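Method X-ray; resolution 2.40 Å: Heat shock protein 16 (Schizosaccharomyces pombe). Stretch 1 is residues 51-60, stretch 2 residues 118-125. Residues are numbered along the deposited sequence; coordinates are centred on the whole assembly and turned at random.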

# COMPACT_ATOMS: atom_id res chain seq x y z
N ASP B 51 -29.94 -4.35 12.81
CA ASP B 51 -30.20 -3.46 13.94
C ASP B 51 -29.53 -2.10 13.72
O ASP B 51 -28.31 -2.00 13.67
CB ASP B 51 -29.71 -4.09 15.24
CG ASP B 51 -30.49 -5.34 15.61
OD1 ASP B 51 -31.74 -5.27 15.66
OD2 ASP B 51 -29.86 -6.39 15.84
N VAL B 52 -30.36 -1.07 13.59
CA VAL B 52 -29.89 0.28 13.29
C VAL B 52 -30.14 1.21 14.47
O VAL B 52 -31.25 1.25 15.01
CB VAL B 52 -30.62 0.84 12.05
CG1 VAL B 52 -29.98 2.13 11.58
CG2 VAL B 52 -30.64 -0.19 10.93
N GLU B 53 -29.12 1.97 14.86
CA GLU B 53 -29.25 2.85 16.01
C GLU B 53 -29.75 4.23 15.61
O GLU B 53 -29.08 4.96 14.88
CB GLU B 53 -27.92 2.97 16.75
CG GLU B 53 -27.47 1.69 17.44
CD GLU B 53 -26.18 1.85 18.20
OE1 GLU B 53 -25.47 2.86 17.97
OE2 GLU B 53 -25.86 0.98 19.03
N LEU B 54 -30.94 4.58 16.08
CA LEU B 54 -31.55 5.87 15.77
C LEU B 54 -32.10 6.57 17.01
O LEU B 54 -33.31 6.76 17.14
CB LEU B 54 -32.68 5.68 14.75
CG LEU B 54 -32.30 5.09 13.39
CD1 LEU B 54 -33.55 4.84 12.55
CD2 LEU B 54 -31.34 6.01 12.66
N PRO B 55 -31.21 6.96 17.94
CA PRO B 55 -31.67 7.66 19.15
C PRO B 55 -32.16 9.07 18.84
O PRO B 55 -31.53 9.79 18.07
CB PRO B 55 -30.42 7.70 20.03
CG PRO B 55 -29.29 7.69 19.06
CD PRO B 55 -29.74 6.83 17.91
N GLY B 56 -33.28 9.46 19.44
CA GLY B 56 -33.82 10.80 19.26
C GLY B 56 -34.57 10.97 17.95
O GLY B 56 -34.88 12.09 17.55
N VAL B 57 -34.85 9.85 17.28
CA VAL B 57 -35.59 9.88 16.03
C VAL B 57 -37.01 9.38 16.23
O VAL B 57 -37.23 8.28 16.75
CB VAL B 57 -34.91 9.03 14.94
CG1 VAL B 57 -35.70 9.07 13.65
CG2 VAL B 57 -33.48 9.51 14.71
N LYS B 58 -37.99 10.19 15.83
CA LYS B 58 -39.39 9.81 15.92
C LYS B 58 -39.71 8.72 14.90
O LYS B 58 -39.13 8.69 13.82
CB LYS B 58 -40.28 11.03 15.68
CG LYS B 58 -40.03 12.18 16.64
CD LYS B 58 -40.31 13.51 15.96
CE LYS B 58 -41.13 14.43 16.84
NZ LYS B 58 -41.46 15.70 16.14
N LYS B 59 -40.64 7.84 15.25
CA LYS B 59 -41.03 6.74 14.37
C LYS B 59 -41.57 7.25 13.03
O LYS B 59 -41.39 6.62 11.99
CB LYS B 59 -42.05 5.82 15.05
CG LYS B 59 -42.55 4.69 14.16
CD LYS B 59 -42.82 3.41 14.95
CE LYS B 59 -44.08 3.52 15.79
NZ LYS B 59 -44.42 2.22 16.43
N GLU B 60 -42.22 8.41 13.07
CA GLU B 60 -42.77 9.02 11.87
C GLU B 60 -41.66 9.53 10.95
O GLU B 60 -41.88 9.76 9.76
CB GLU B 60 -43.71 10.17 12.24
CG GLU B 60 -42.98 11.44 12.65
CD GLU B 60 -43.70 12.19 13.75
OE1 GLU B 60 -44.07 13.37 13.53
OE2 GLU B 60 -43.89 11.61 14.84
N ASN B 118 -39.44 -3.31 13.13
CA ASN B 118 -39.89 -2.91 14.46
C ASN B 118 -38.98 -1.84 15.06
O ASN B 118 -37.78 -2.06 15.20
CB ASN B 118 -39.94 -4.12 15.39
CG ASN B 118 -40.63 -5.31 14.75
OD1 ASN B 118 -40.01 -6.07 14.01
ND2 ASN B 118 -41.91 -5.49 15.05
N PHE B 119 -39.55 -0.70 15.43
CA PHE B 119 -38.76 0.39 15.99
C PHE B 119 -39.07 0.62 17.46
O PHE B 119 -40.17 1.03 17.82
CB PHE B 119 -38.99 1.68 15.20
CG PHE B 119 -38.11 2.82 15.62
CD1 PHE B 119 -38.65 4.06 15.89
CD2 PHE B 119 -36.75 2.64 15.75
CE1 PHE B 119 -37.84 5.12 16.28
CE2 PHE B 119 -35.93 3.69 16.14
CZ PHE B 119 -36.48 4.93 16.40
N SER B 120 -38.08 0.36 18.32
CA SER B 120 -38.26 0.57 19.76
C SER B 120 -36.98 1.04 20.45
O SER B 120 -35.89 0.55 20.16
CB SER B 120 -38.80 -0.69 20.42
OG SER B 120 -38.12 -1.85 19.96
N ASN B 121 -37.14 1.99 21.37
CA ASN B 121 -36.03 2.54 22.14
C ASN B 121 -34.85 3.02 21.29
O ASN B 121 -33.69 2.75 21.62
CB ASN B 121 -35.55 1.55 23.20
CG ASN B 121 -36.64 1.19 24.19
OD1 ASN B 121 -37.51 2.00 24.49
ND2 ASN B 121 -36.60 -0.04 24.70
N GLY B 122 -35.15 3.71 20.20
CA GLY B 122 -34.12 4.25 19.33
C GLY B 122 -33.43 3.20 18.48
O GLY B 122 -32.50 3.51 17.74
N LEU B 123 -33.87 1.95 18.60
CA LEU B 123 -33.31 0.88 17.78
C LEU B 123 -34.34 0.37 16.77
O LEU B 123 -35.45 -0.03 17.14
CB LEU B 123 -32.80 -0.27 18.64
CG LEU B 123 -32.05 -1.38 17.90
CD1 LEU B 123 -30.72 -0.87 17.35
CD2 LEU B 123 -31.84 -2.59 18.78
N LEU B 124 -33.96 0.40 15.50
CA LEU B 124 -34.80 -0.10 14.43
C LEU B 124 -34.30 -1.47 13.97
O LEU B 124 -33.18 -1.60 13.49
CB LEU B 124 -34.79 0.86 13.24
CG LEU B 124 -35.43 0.31 11.97
CD1 LEU B 124 -36.94 0.41 12.03
CD2 LEU B 124 -34.88 1.02 10.75
N THR B 125 -35.15 -2.48 14.12
CA THR B 125 -34.79 -3.83 13.70
C THR B 125 -35.58 -4.24 12.46
O THR B 125 -36.80 -4.35 12.49
CB THR B 125 -35.03 -4.86 14.81
OG1 THR B 125 -34.19 -4.56 15.93
CG2 THR B 125 -34.72 -6.26 14.31

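Phe119, Asp51 and Leu124 lose the most surface in this contact, 97, 66 and 63 of the 544 Å² buried in total, and each does so differently. Leu124 is fixed through its backbone. Strands 51-53 and 123-125 run antiparallel at 157°, and Val52 N to Leu124 O and Leu124 N to Val52 O are both 2.9 Å, with N-H...O angles of 166° and 170°, the signature of a hydrogen-bonded pair. Their side chains share one face of the sheet, Val52 CB lying 4.3 Å from Leu124 CB, and Leu54 CD1 extends this apolar patch, 4.2 Å from Leu124 CB.

Asp51, on the other face, is buried yet not unpaired: its OD1 accepts a hydrogen bond from Thr125 OG1 at 2.6 Å, while OD2 is bonded elsewhere in the structure.

Beyond the strand, Leu54 N donates to Gly122 O at 2.5 Å. Gly122 has positive phi (74°) within a type I' turn, and an ideal CB there would sit 3.2 Å from Pro55 CA, so glycine suits both the conformation and the packing.

Phe119, chi1 t, points toward the loop. Its ring edge meets two carbonyls, CE1 to Val57 O at 3.3 Å and CZ to Leu54 O at 3.7 Å, while CE2 approaches Leu54 CB at 4.1 Å.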